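Local structure of mandalate racemase/muconate lactonizing enzyme (Unidentified, 4E4U) at residues 129-134 with 150-155; 146-151 with 192-197; 158-163 with 351-356; 308-313 with 334-339. The protein is a putative member of the mandelate racemase/muconate lactonizing enzyme family in the enolase superfamily, and probably acts on a carboxylate substrate not yet identified. All coordinates share one frame; numbering follows the deposited sequence.

Contact 1: residues 129-134 with 150-155; sequences TYLYPK and ECAAEN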
loop_
_atom_site.group_PDB
_atom_site.type_symbol
_atom_site.label_atom_id
_atom_site.label_comp_id
_atom_site.label_asym_id
_atom_site.label_seq_id
_atom_site.Cartn_x
_atom_site.Cartn_y
_atom_site.Cartn_z
ATOM N N THR A 129 -36.691 13.986 -7.627
ATOM C CA THR A 129 -36.722 14.461 -9.000
ATOM C C THR A 129 -35.730 15.597 -9.213
ATOM O O THR A 129 -35.379 16.319 -8.274
ATOM C CB THR A 129 -38.143 14.915 -9.422
ATOM O OG1 THR A 129 -38.136 15.295 -10.807
ATOM C CG2 THR A 129 -38.622 16.087 -8.567
ATOM N N TYR A 130 -35.255 15.733 -10.448
ATOM C CA TYR A 130 -34.629 16.972 -10.878
ATOM C C TYR A 130 -35.636 18.101 -10.736
ATOM O O TYR A 130 -36.850 17.897 -10.872
ATOM C CB TYR A 130 -34.236 16.890 -12.351
ATOM C CG TYR A 130 -32.766 16.688 -12.628
ATOM C CD1 TYR A 130 -31.824 17.632 -12.244
ATOM C CD2 TYR A 130 -32.324 15.559 -13.298
ATOM C CE1 TYR A 130 -30.480 17.452 -12.508
ATOM C CE2 TYR A 130 -30.984 15.367 -13.569
ATOM C CZ TYR A 130 -30.064 16.318 -13.168
ATOM O OH TYR A 130 -28.727 16.127 -13.434
ATOM N N LEU A 131 -35.126 19.299 -10.484
ATOM C CA LEU A 131 -35.949 20.494 -10.521
ATOM C C LEU A 131 -36.152 20.909 -11.975
ATOM O O LEU A 131 -35.188 20.989 -12.752
ATOM C CB LEU A 131 -35.279 21.620 -9.736
ATOM C CG LEU A 131 -35.021 21.311 -8.260
ATOM C CD1 LEU A 131 -34.291 22.466 -7.572
ATOM C CD2 LEU A 131 -36.329 20.997 -7.547
ATOM N N TYR A 132 -37.403 21.167 -12.347
ATOM C CA TYR A 132 -37.727 21.634 -13.696
ATOM C C TYR A 132 -38.412 23.000 -13.656
ATOM O O TYR A 132 -39.593 23.122 -14.000
ATOM C CB TYR A 132 -38.625 20.622 -14.414
ATOM C CG TYR A 132 -37.943 19.310 -14.731
ATOM C CD1 TYR A 132 -37.200 19.151 -15.893
ATOM C CD2 TYR A 132 -38.046 18.225 -13.869
ATOM C CE1 TYR A 132 -36.576 17.948 -16.182
ATOM C CE2 TYR A 132 -37.433 17.026 -14.147
ATOM C CZ TYR A 132 -36.697 16.885 -15.303
ATOM O OH TYR A 132 -36.089 15.676 -15.567
ATOM N N PRO A 133 -37.667 24.043 -13.254
ATOM C CA PRO A 133 -38.265 25.371 -13.102
ATOM C C PRO A 133 -38.511 26.002 -14.464
ATOM O O PRO A 133 -37.704 25.816 -15.371
ATOM C CB PRO A 133 -37.176 26.159 -12.345
ATOM C CG PRO A 133 -36.096 25.155 -11.988
ATOM C CD PRO A 133 -36.217 24.071 -12.991
ATOM N N LYS A 134 -39.612 26.728 -14.610
ATOM C CA LYS A 134 -39.893 27.414 -15.866
ATOM C C LYS A 134 -39.756 28.922 -15.716
ATOM O O LYS A 134 -40.172 29.494 -14.703
ATOM C CB LYS A 134 -41.294 27.073 -16.379
ATOM C CG LYS A 134 -41.445 25.656 -16.911
ATOM C CD LYS A 134 -42.811 25.463 -17.562
ATOM C CE LYS A 134 -43.010 24.016 -18.009
ATOM N NZ LYS A 134 -44.347 23.795 -18.633
ATOM N N GLU A 150 -37.927 28.012 -5.615
ATOM C CA GLU A 150 -39.386 27.992 -5.647
ATOM C C GLU A 150 -39.885 26.620 -6.083
ATOM O O GLU A 150 -40.823 26.069 -5.501
ATOM C CB GLU A 150 -39.902 29.071 -6.600
ATOM C CG GLU A 150 -41.405 29.046 -6.834
ATOM C CD GLU A 150 -41.863 30.115 -7.805
ATOM O OE1 GLU A 150 -41.347 30.158 -8.943
ATOM O OE2 GLU A 150 -42.744 30.913 -7.427
ATOM N N CYS A 151 -39.244 26.069 -7.107
ATOM C CA CYS A 151 -39.594 24.749 -7.606
ATOM C C CYS A 151 -39.344 23.677 -6.541
ATOM O O CYS A 151 -40.156 22.770 -6.356
ATOM C CB CYS A 151 -38.788 24.458 -8.873
ATOM S SG CYS A 151 -39.066 22.839 -9.605
ATOM N N ALA A 152 -38.217 23.781 -5.844
ATOM C CA ALA A 152 -37.919 22.844 -4.766
ATOM C C ALA A 152 -39.010 22.876 -3.695
ATOM O O ALA A 152 -39.453 21.832 -3.215
ATOM C CB ALA A 152 -36.568 23.148 -4.153
ATOM N N ALA A 153 -39.432 24.078 -3.316
ATOM C CA ALA A 153 -40.473 24.230 -2.307
ATOM C C ALA A 153 -41.781 23.577 -2.757
ATOM O O ALA A 153 -42.472 22.953 -1.952
ATOM C CB ALA A 153 -40.685 25.701 -1.980
ATOM N N GLU A 154 -42.122 23.714 -4.036
ATOM C CA GLU A 154 -43.329 23.071 -4.555
ATOM C C GLU A 154 -43.200 21.551 -4.549
ATOM O O GLU A 154 -44.155 20.846 -4.234
ATOM C CB GLU A 154 -43.680 23.585 -5.951
ATOM C CG GLU A 154 -44.116 25.036 -5.992
ATOM C CD GLU A 154 -45.284 25.322 -5.066
ATOM O OE1 GLU A 154 -46.222 24.498 -5.006
ATOM O OE2 GLU A 154 -45.260 26.369 -4.388
ATOM N N ASN A 155 -42.013 21.047 -4.873
ATOM C CA ASN A 155 -41.781 19.607 -4.812
ATOM C C ASN A 155 -41.910 19.063 -3.388
ATOM O O ASN A 155 -42.434 17.970 -3.182
ATOM C CB ASN A 155 -40.437 19.244 -5.451
ATOM C CG ASN A 155 -40.532 19.120 -6.959
ATOM O OD1 ASN A 155 -41.411 18.438 -7.476
ATOM N ND2 ASN A 155 -39.632 19.784 -7.669
HETATM O O HOH W 1 -39.214 19.484 -10.592
#
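Leu-131 reaches down onto the helix with one methyl, its CD2, which lies 3.7 Å from CA of Ala-152 and 3.5 Å from ND2 of Asn-155. The single methyl of Ala-152 lets the branched leucine come close to the helix backbone. Cys-151 points SG at the loop, 3.6 Å from the backbone N of Tyr-132, while its CB packs against CG of Pro-133 at 4.2 Å. This sulfur is bonded covalently to a dimercaptobutanediol molecule, probably from the crystallisation liquor, and OD1 of Asn-155 is hydrogen-bonded to the same molecule.

One water joins the two segments: it accepts from Asn-155 ND2 (3.0 Å) and from Tyr-132 N, and donates to Tyr-130 O. An amide suits this place, since its two ends serve different partners. Further out, CG2 of Thr-129 lies 3.8 Å from Asn-155 OD1, while Thr-129 OG1 donates in the carbonyl plane, so that Tyr-130 O accepts from both the hydroxyl and the water. Strand 125-130, helix 145-158 and strand 162-165 form a right-handed beta-alpha-beta unit of the enolase-superfamily barrel, and this contact packs its helix against the end of its first strand and the loop that follows.

Contact 2: residues 146-151 with 192-197; sequences DLAAEC and RRVREA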
loop_
_atom_site.group_PDB
_atom_site.type_symbol
_atom_site.label_atom_id
_atom_site.label_comp_id
_atom_site.label_asym_id
_atom_site.label_seq_id
_atom_site.Cartn_x
_atom_site.Cartn_y
_atom_site.Cartn_z
ATOM N N ASP A 146 -33.346 31.331 -7.694
ATOM C CA ASP A 146 -34.605 31.590 -7.007
ATOM C C ASP A 146 -35.761 30.796 -7.620
ATOM O O ASP A 146 -36.631 30.307 -6.898
ATOM C CB ASP A 146 -34.893 33.091 -6.978
ATOM C CG ASP A 146 -33.880 33.852 -6.140
ATOM O OD1 ASP A 146 -33.582 33.402 -5.013
ATOM O OD2 ASP A 146 -33.373 34.891 -6.613
ATOM N N LEU A 147 -35.765 30.653 -8.945
ATOM C CA LEU A 147 -36.739 29.785 -9.605
ATOM C C LEU A 147 -36.535 28.340 -9.168
ATOM O O LEU A 147 -37.502 27.612 -8.946
ATOM C CB LEU A 147 -36.627 29.873 -11.128
ATOM C CG LEU A 147 -37.262 31.060 -11.841
ATOM C CD1 LEU A 147 -37.025 30.924 -13.330
ATOM C CD2 LEU A 147 -38.755 31.137 -11.537
ATOM N N ALA A 148 -35.274 27.923 -9.060
ATOM C CA ALA A 148 -34.960 26.581 -8.579
ATOM C C ALA A 148 -35.498 26.394 -7.160
ATOM O O ALA A 148 -36.119 25.374 -6.851
ATOM C CB ALA A 148 -33.458 26.332 -8.625
ATOM N N ALA A 149 -35.263 27.381 -6.300
ATOM C CA ALA A 149 -35.706 27.303 -4.913
ATOM C C ALA A 149 -37.228 27.199 -4.824
ATOM O O ALA A 149 -37.759 26.400 -4.046
ATOM C CB ALA A 149 -35.198 28.500 -4.123
ATOM N N GLU A 150 -37.927 28.012 -5.615
ATOM C CA GLU A 150 -39.386 27.992 -5.647
ATOM C C GLU A 150 -39.885 26.620 -6.083
ATOM O O GLU A 150 -40.823 26.069 -5.501
ATOM C CB GLU A 150 -39.902 29.071 -6.600
ATOM C CG GLU A 150 -41.405 29.046 -6.834
ATOM C CD GLU A 150 -41.863 30.115 -7.805
ATOM O OE1 GLU A 150 -41.347 30.158 -8.943
ATOM O OE2 GLU A 150 -42.744 30.913 -7.427
ATOM N N CYS A 151 -39.244 26.069 -7.107
ATOM C CA CYS A 151 -39.594 24.749 -7.606
ATOM C C CYS A 151 -39.344 23.677 -6.541
ATOM O O CYS A 151 -40.156 22.770 -6.356
ATOM C CB CYS A 151 -38.788 24.458 -8.873
ATOM S SG CYS A 151 -39.066 22.839 -9.605
ATOM N N ARG A 192 -27.510 27.382 -1.427
ATOM C CA ARG A 192 -27.977 28.261 -0.367
ATOM C C ARG A 192 -29.470 28.538 -0.503
ATOM O O ARG A 192 -30.226 28.415 0.469
ATOM C CB ARG A 192 -27.204 29.577 -0.394
ATOM C CG ARG A 192 -27.588 30.517 0.728
ATOM C CD ARG A 192 -26.794 31.812 0.662
ATOM N NE ARG A 192 -27.182 32.735 1.724
ATOM C CZ ARG A 192 -26.518 32.876 2.866
ATOM N NH1 ARG A 192 -25.424 32.158 3.093
ATOM N NH2 ARG A 192 -26.941 33.737 3.782
ATOM N N ARG A 193 -29.892 28.906 -1.709
ATOM C CA ARG A 193 -31.289 29.261 -1.944
ATOM C C ARG A 193 -32.224 28.060 -1.841
ATOM O O ARG A 193 -33.311 28.169 -1.277
ATOM C CB ARG A 193 -31.450 29.954 -3.299
ATOM C CG ARG A 193 -30.731 31.293 -3.400
ATOM C CD ARG A 193 -31.365 32.359 -2.517
ATOM N NE ARG A 193 -30.523 33.551 -2.434
ATOM C CZ ARG A 193 -30.389 34.452 -3.406
ATOM N NH1 ARG A 193 -31.038 34.309 -4.556
ATOM N NH2 ARG A 193 -29.596 35.501 -3.230
ATOM N N VAL A 194 -31.810 26.922 -2.388
ATOM C CA VAL A 194 -32.629 25.714 -2.306
ATOM C C VAL A 194 -32.724 25.234 -0.854
ATOM O O VAL A 194 -33.811 24.903 -0.389
ATOM C CB VAL A 194 -32.158 24.586 -3.254
ATOM C CG1 VAL A 194 -33.016 23.342 -3.060
ATOM C CG2 VAL A 194 -32.240 25.050 -4.706
ATOM N N ARG A 195 -31.602 25.222 -0.131
ATOM C CA ARG A 195 -31.641 24.869 1.289
ATOM C C ARG A 195 -32.590 25.780 2.071
ATOM O O ARG A 195 -33.358 25.298 2.902
ATOM C CB ARG A 195 -30.246 24.883 1.922
ATOM C CG ARG A 195 -30.262 24.676 3.438
ATOM C CD ARG A 195 -30.828 23.312 3.830
ATOM N NE ARG A 195 -29.888 22.235 3.528
ATOM C CZ ARG A 195 -30.237 21.033 3.070
ATOM N NH1 ARG A 195 -31.517 20.743 2.857
ATOM N NH2 ARG A 195 -29.303 20.122 2.821
ATOM N N GLU A 196 -32.547 27.086 1.805
ATOM C CA GLU A 196 -33.450 28.026 2.476
ATOM C C GLU A 196 -34.907 27.651 2.216
ATOM O O GLU A 196 -35.750 27.724 3.109
ATOM C CB GLU A 196 -33.194 29.465 2.006
ATOM C CG GLU A 196 -34.146 30.499 2.609
ATOM C CD GLU A 196 -33.936 31.915 2.070
ATOM O OE1 GLU A 196 -33.557 32.071 0.885
ATOM O OE2 GLU A 196 -34.163 32.876 2.841
ATOM N N ALA A 197 -35.193 27.228 0.990
ATOM C CA ALA A 197 -36.559 26.911 0.589
ATOM C C ALA A 197 -37.077 25.589 1.162
ATOM O O ALA A 197 -38.265 25.472 1.446
ATOM C CB ALA A 197 -36.670 26.907 -0.931
#
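Ala-149, Arg-193 and Asp-146 carry most of the contact between two successive outer helices of the enolase-type barrel, whose segments cross at -27° with axes 8.2 Å apart. At the centre Ala-149 lies over the opposite backbone: its CB is 3.4 Å from O of Arg-193, and its CA comes within 4.3 Å of CA of Val-194. Alanine suits this place because a lone methyl permits such close backbones. The approach is matched from the other helix by Ala-197, whose CB sits 3.3 Å from O of Ala-149. On the side facing the strands, Val-194 turns CG2 toward CB of Ala-148, and it also packs on Val-163 and Phe-165 of strand 162-165, where a branched apolar side chain is well placed.

At the more exposed side, the long arginine reaches across to the acid. It is modelled in two conformers, and the bridge holds for the one described. In it Arg-193 bends at chi2 (-69°), and Arg-193 CD lies 3.5 Å from Asp-146 OD1. Arg-193 also packs on Pro-145, and Asp-146 sits near the start of its helix, where a negative charge would be expected to interact favourably with the helix dipole. The carboxylate and guanidinium planes are almost parallel, yet the salt bridge is not straight: NH1 of Arg-193 meets OD1 of Asp-146 on its syn side, somewhat out of the carboxylate plane, at 2.7 Å, with an N-H...O angle of 131°.

Contact 3: residues 158-163 with 351-356; sequences LGFTAV and IRWEDG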
loop_
_atom_site.group_PDB
_atom_site.type_symbol
_atom_site.label_atom_id
_atom_site.label_comp_id
_atom_site.label_asym_id
_atom_site.label_seq_id
_atom_site.Cartn_x
_atom_site.Cartn_y
_atom_site.Cartn_z
ATOM N N LEU A 158 -45.454 18.507 -2.601
ATOM C CA LEU A 158 -45.937 17.263 -3.201
ATOM C C LEU A 158 -45.551 16.051 -2.361
ATOM O O LEU A 158 -46.165 14.986 -2.485
ATOM C CB LEU A 158 -45.384 17.078 -4.612
ATOM C CG LEU A 158 -45.727 18.086 -5.701
ATOM C CD1 LEU A 158 -45.075 17.626 -6.987
ATOM C CD2 LEU A 158 -47.224 18.204 -5.883
ATOM N N GLY A 159 -44.519 16.201 -1.532
ATOM C CA GLY A 159 -44.065 15.124 -0.671
ATOM C C GLY A 159 -42.647 14.644 -0.925
ATOM O O GLY A 159 -42.169 13.754 -0.219
ATOM N N PHE A 160 -41.969 15.206 -1.925
ATOM C CA PHE A 160 -40.581 14.825 -2.192
ATOM C C PHE A 160 -39.676 15.126 -1.005
ATOM O O PHE A 160 -39.801 16.171 -0.351
ATOM C CB PHE A 160 -40.030 15.558 -3.417
ATOM C CG PHE A 160 -40.398 14.926 -4.733
ATOM C CD1 PHE A 160 -39.810 13.732 -5.134
ATOM C CD2 PHE A 160 -41.312 15.539 -5.579
ATOM C CE1 PHE A 160 -40.126 13.158 -6.352
ATOM C CE2 PHE A 160 -41.637 14.966 -6.804
ATOM C CZ PHE A 160 -41.044 13.775 -7.187
ATOM N N THR A 161 -38.756 14.201 -0.746
ATOM C CA THR A 161 -37.793 14.322 0.349
ATOM C C THR A 161 -36.364 14.538 -0.155
ATOM O O THR A 161 -35.414 14.483 0.628
ATOM C CB THR A 161 -37.808 13.078 1.252
ATOM O OG1 THR A 161 -37.436 11.928 0.482
ATOM C CG2 THR A 161 -39.191 12.866 1.836
ATOM N N ALA A 162 -36.213 14.776 -1.455
ATOM C CA ALA A 162 -34.915 15.086 -2.053
ATOM C C ALA A 162 -35.152 15.722 -3.413
ATOM O O ALA A 162 -36.129 15.392 -4.093
ATOM C CB ALA A 162 -34.060 13.830 -2.192
ATOM N N VAL A 163 -34.274 16.644 -3.801
ATOM C CA VAL A 163 -34.378 17.301 -5.103
ATOM C C VAL A 163 -32.984 17.417 -5.702
ATOM O O VAL A 163 -32.000 17.542 -4.964
ATOM C CB VAL A 163 -35.038 18.703 -5.008
ATOM C CG1 VAL A 163 -36.498 18.583 -4.568
ATOM C CG2 VAL A 163 -34.247 19.622 -4.065
ATOM N N ILE A 351 -46.941 4.217 -13.745
ATOM C CA ILE A 351 -46.229 4.057 -12.486
ATOM C C ILE A 351 -46.914 4.911 -11.431
ATOM O O ILE A 351 -47.278 6.062 -11.691
ATOM C CB ILE A 351 -44.773 4.487 -12.647
ATOM C CG1 ILE A 351 -44.086 3.568 -13.657
ATOM C CG2 ILE A 351 -44.047 4.465 -11.306
ATOM C CD1 ILE A 351 -42.750 4.063 -14.117
ATOM N N ARG A 352 -47.101 4.337 -10.248
ATOM C CA ARG A 352 -47.808 5.004 -9.164
ATOM C C ARG A 352 -46.858 5.748 -8.224
ATOM O O ARG A 352 -45.878 5.182 -7.726
ATOM C CB ARG A 352 -48.618 3.978 -8.376
ATOM C CG ARG A 352 -49.507 4.571 -7.307
ATOM C CD ARG A 352 -50.298 3.483 -6.610
ATOM N NE ARG A 352 -51.129 4.025 -5.543
ATOM C CZ ARG A 352 -52.457 4.045 -5.566
ATOM N NH1 ARG A 352 -53.118 3.544 -6.600
ATOM N NH2 ARG A 352 -53.122 4.567 -4.549
ATOM N N TRP A 353 -47.166 7.019 -7.982
ATOM C CA TRP A 353 -46.347 7.892 -7.151
ATOM C C TRP A 353 -47.268 8.593 -6.163
ATOM O O TRP A 353 -48.296 9.149 -6.553
ATOM C CB TRP A 353 -45.639 8.931 -8.028
ATOM C CG TRP A 353 -44.609 9.772 -7.319
ATOM C CD1 TRP A 353 -43.259 9.563 -7.293
ATOM C CD2 TRP A 353 -44.840 10.961 -6.545
ATOM N NE1 TRP A 353 -42.645 10.542 -6.552
ATOM C CE2 TRP A 353 -43.591 11.410 -6.085
ATOM C CE3 TRP A 353 -45.989 11.682 -6.201
ATOM C CZ2 TRP A 353 -43.454 12.550 -5.293
ATOM C CZ3 TRP A 353 -45.847 12.815 -5.415
ATOM C CH2 TRP A 353 -44.590 13.240 -4.974
ATOM N N GLU A 354 -46.909 8.554 -4.883
ATOM C CA GLU A 354 -47.706 9.196 -3.839
ATOM C C GLU A 354 -46.832 9.769 -2.744
ATOM O O GLU A 354 -46.016 9.049 -2.165
ATOM C CB GLU A 354 -48.645 8.187 -3.179
ATOM C CG GLU A 354 -49.702 7.607 -4.061
ATOM C CD GLU A 354 -50.660 6.718 -3.294
ATOM O OE1 GLU A 354 -51.620 6.232 -3.914
ATOM O OE2 GLU A 354 -50.449 6.503 -2.082
ATOM N N ASP A 355 -47.016 11.056 -2.457
ATOM C CA ASP A 355 -46.408 11.702 -1.296
ATOM C C ASP A 355 -44.905 11.437 -1.175
ATOM O O ASP A 355 -44.402 11.168 -0.082
ATOM C CB ASP A 355 -47.126 11.261 -0.014
ATOM C CG ASP A 355 -46.893 12.213 1.147
ATOM O OD1 ASP A 355 -46.489 13.365 0.895
ATOM O OD2 ASP A 355 -47.145 11.816 2.305
ATOM N N GLY A 356 -44.188 11.497 -2.295
ATOM C CA GLY A 356 -42.746 11.336 -2.267
ATOM C C GLY A 356 -42.238 9.941 -2.563
ATOM O O GLY A 356 -41.029 9.746 -2.672
HETATM O O HOH W 2 -39.114 11.471 -1.556
#
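Phe-160 and Trp-353 bring their rings together where the loop entering barrel strand 162-165 meets the hairpin strand 352-354 of the enolase-type domain. Trp-353 has CG anti to the backbone N (chi1 -172°), which carries the indole toward the loop; its CZ2 sits over the centre of the Phe-160 ring, 3.2 Å above the plane. The planes are inclined at 44°, an oblique pairing. A broad indole suits this place because its far rim also meets Leu-158: CH2 lies 3.9 Å from Leu-158 CB, and the carbonyl O of Leu-158 approaches the ring edge. Its polar NE1 is satisfied by Ser-127 OG.

Gly-159 ends helix 145-158 in a Schellman motif. At its positive phi (118°) a side chain would press on the preceding carbonyl O, which is why glycine stands here, and a CB would run into Asp-355. Asp-355 OD1 lies 3.4 Å from Gly-159 CA. Gly-356, also at positive phi, is equally constrained. The carbonyls of Gly-159 and Asp-355 share Lys-398 of a neighbouring subunit as donor, while a water bridges Thr-161 N to Gly-356 O. The backbones come closest at a CA-H...O contact, Gly-356 CA to Gly-159 O at 3.2 Å.

Contact 4: residues 308-313 with 334-339; sequences PHLYNG and ESIMTW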
loop_
_atom_site.group_PDB
_atom_site.type_symbol
_atom_site.label_atom_id
_atom_site.label_comp_id
_atom_site.label_asym_id
_atom_site.label_seq_id
_atom_site.Cartn_x
_atom_site.Cartn_y
_atom_site.Cartn_z
ATOM N N PRO A 308 -30.698 4.064 -8.122
ATOM C CA PRO A 308 -30.686 3.889 -9.578
ATOM C C PRO A 308 -31.036 5.157 -10.348
ATOM O O PRO A 308 -31.915 5.941 -9.964
ATOM C CB PRO A 308 -31.737 2.803 -9.816
ATOM C CG PRO A 308 -31.791 2.045 -8.527
ATOM C CD PRO A 308 -31.586 3.093 -7.459
ATOM N N HIS A 309 -30.315 5.333 -11.448
ATOM C CA HIS A 309 -30.487 6.461 -12.346
ATOM C C HIS A 309 -31.667 6.218 -13.272
ATOM O O HIS A 309 -31.948 5.078 -13.665
ATOM C CB HIS A 309 -29.210 6.620 -13.175
ATOM C CG HIS A 309 -29.357 7.532 -14.351
ATOM N ND1 HIS A 309 -29.711 7.079 -15.603
ATOM C CD2 HIS A 309 -29.165 8.867 -14.477
ATOM C CE1 HIS A 309 -29.757 8.099 -16.443
ATOM N NE2 HIS A 309 -29.428 9.193 -15.783
ATOM N N LEU A 310 -32.347 7.294 -13.643
ATOM C CA LEU A 310 -33.420 7.196 -14.615
ATOM C C LEU A 310 -33.516 8.496 -15.415
ATOM O O LEU A 310 -33.831 9.550 -14.865
ATOM C CB LEU A 310 -34.740 6.882 -13.904
ATOM C CG LEU A 310 -35.742 5.989 -14.630
ATOM C CD1 LEU A 310 -36.257 6.673 -15.888
ATOM C CD2 LEU A 310 -35.122 4.632 -14.952
ATOM N N TYR A 311 -33.216 8.416 -16.708
ATOM C CA TYR A 311 -33.466 9.523 -17.623
ATOM C C TYR A 311 -33.900 8.919 -18.944
ATOM O O TYR A 311 -33.199 8.994 -19.955
ATOM C CB TYR A 311 -32.242 10.433 -17.809
ATOM C CG TYR A 311 -32.642 11.752 -18.436
ATOM C CD1 TYR A 311 -33.432 12.657 -17.733
ATOM C CD2 TYR A 311 -32.275 12.081 -19.736
ATOM C CE1 TYR A 311 -33.833 13.853 -18.295
ATOM C CE2 TYR A 311 -32.672 13.289 -20.309
ATOM C CZ TYR A 311 -33.446 14.168 -19.579
ATOM O OH TYR A 311 -33.848 15.365 -20.132
ATOM N N ASN A 312 -35.072 8.298 -18.914
ATOM C CA ASN A 312 -35.541 7.471 -20.011
ATOM C C ASN A 312 -36.996 7.108 -19.729
ATOM O O ASN A 312 -37.638 7.772 -18.905
ATOM C CB ASN A 312 -34.624 6.245 -20.242
ATOM C CG ASN A 312 -34.323 5.464 -18.973
ATOM O OD1 ASN A 312 -33.436 5.823 -18.186
ATOM N ND2 ASN A 312 -35.036 4.364 -18.785
ATOM N N GLY A 313 -37.511 6.073 -20.392
ATOM C CA GLY A 313 -38.934 5.774 -20.367
ATOM C C GLY A 313 -39.422 4.987 -19.162
ATOM O O GLY A 313 -38.648 4.625 -18.271
ATOM N N GLU A 334 -34.493 7.614 -8.629
ATOM C CA GLU A 334 -34.720 8.783 -9.453
ATOM C C GLU A 334 -36.071 8.681 -10.134
ATOM O O GLU A 334 -36.408 7.652 -10.737
ATOM C CB GLU A 334 -33.625 8.939 -10.510
ATOM C CG GLU A 334 -33.759 10.232 -11.318
ATOM C CD GLU A 334 -32.473 10.636 -12.018
ATOM O OE1 GLU A 334 -31.614 9.757 -12.239
ATOM O OE2 GLU A 334 -32.321 11.838 -12.332
ATOM N N SER A 335 -36.847 9.751 -10.026
ATOM C CA SER A 335 -38.124 9.849 -10.710
ATOM C C SER A 335 -38.119 11.044 -11.632
ATOM O O SER A 335 -37.467 12.049 -11.356
ATOM C CB SER A 335 -39.257 9.965 -9.700
ATOM O OG SER A 335 -39.286 8.809 -8.897
ATOM N N ILE A 336 -38.836 10.928 -12.743
ATOM C CA ILE A 336 -38.972 12.051 -13.653
ATOM C C ILE A 336 -40.266 12.750 -13.272
ATOM O O ILE A 336 -41.359 12.320 -13.642
ATOM C CB ILE A 336 -38.919 11.610 -15.122
ATOM C CG1 ILE A 336 -37.552 10.968 -15.398
ATOM C CG2 ILE A 336 -39.142 12.801 -16.036
ATOM C CD1 ILE A 336 -37.375 10.392 -16.787
ATOM N N MET A 337 -40.120 13.809 -12.478
ATOM C CA MET A 337 -41.251 14.454 -11.815
ATOM C C MET A 337 -42.071 13.391 -11.087
ATOM O O MET A 337 -41.493 12.616 -10.325
ATOM C CB MET A 337 -42.050 15.317 -12.793
ATOM C CG MET A 337 -41.178 16.449 -13.326
ATOM S SD MET A 337 -41.996 17.670 -14.333
ATOM C CE MET A 337 -42.378 16.668 -15.734
ATOM N N THR A 338 -43.380 13.322 -11.319
ATOM C CA THR A 338 -44.191 12.310 -10.636
ATOM C C THR A 338 -44.741 11.240 -11.583
ATOM O O THR A 338 -45.785 10.643 -11.316
ATOM C CB THR A 338 -45.339 12.942 -9.825
ATOM O OG1 THR A 338 -46.218 13.651 -10.702
ATOM C CG2 THR A 338 -44.782 13.909 -8.792
ATOM N N TRP A 339 -44.022 11.010 -12.679
ATOM C CA TRP A 339 -44.333 9.962 -13.658
ATOM C C TRP A 339 -45.629 10.190 -14.422
ATOM O O TRP A 339 -46.243 9.235 -14.911
ATOM C CB TRP A 339 -44.343 8.566 -13.019
ATOM C CG TRP A 339 -43.042 8.157 -12.393
ATOM C CD1 TRP A 339 -42.813 7.914 -11.070
ATOM C CD2 TRP A 339 -41.796 7.928 -13.062
ATOM N NE1 TRP A 339 -41.505 7.545 -10.874
ATOM C CE2 TRP A 339 -40.855 7.544 -12.087
ATOM C CE3 TRP A 339 -41.382 8.010 -14.397
ATOM C CZ2 TRP A 339 -39.525 7.249 -12.395
ATOM C CZ3 TRP A 339 -40.060 7.719 -14.703
ATOM C CH2 TRP A 339 -39.147 7.346 -13.706
HETATM O O HOH W 3 -33.146 12.191 -14.751
#
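Leu-310 N donates an almost straight hydrogen bond to OE1 of Glu-334, 2.9 Å long with an angle of 171° at the hydrogen, joining the loop after strand 305-306 to strand 333-335 in the enolase-type barrel. The donor stands above the carboxylate plane, 43° out of it. Glu-334 has CG anti to the backbone N (chi1 -175°) and is extended beyond it, a reach that brings the carboxylate to the Leu-310 backbone. The other oxygen, OE2, accepts from a water at 2.6 Å; the same water donates to Leu-310 O, so the carboxylate serves both polar groups of one residue, the second through the water. Lys-164 forms a long, weak ion pair with OE2. A second backbone link, Glu-334 N to Pro-308 O at 3.4 Å, is weak.

His-309 runs beside Glu-334, pointing the same way, with its ring turned steeply from the carboxylate plane and CD2 nearest to OE1; its ND1 is held by Asn-282.

Beyond the polar group, Ile-336, which opens the type II' turn ending at Trp-339, rests CD1 on the backbone O of Asn-312 (3.4 Å). An apolar cluster suited to this buried place follows. Leu-310 crosses Ile-336 at about a right angle and touches both the isoleucine and the indole, its CD1 lying 4.0 Å from Ile-336 CD1 and 3.7 Å from CH2 at the edge of Trp-339.

All four contacts belong to the barrel domain. Contacts 1 and 2 share helix 145-158, their centres about 8 Å apart: contact 1 holds it to the strand side, contact 2 to helix 181-198. Helix 145-158 also leads into contact 3, centred about 12 Å from contact 1, where Asn-155 O probably accepts from Phe-160 N. Strand 125-130 pairs with 162-165 and 333-335, tying contacts 1, 3 and 4 to one sheet; Thr-129 OG1 accepts a probable hydrogen bond from Met-337 N. Along the chain contact 4 falls between the halves of contact 3, so late segments return to early strands, consistent with barrel closure. Contact 2 lies outermost, its centre about 21 Å from that of contact 4.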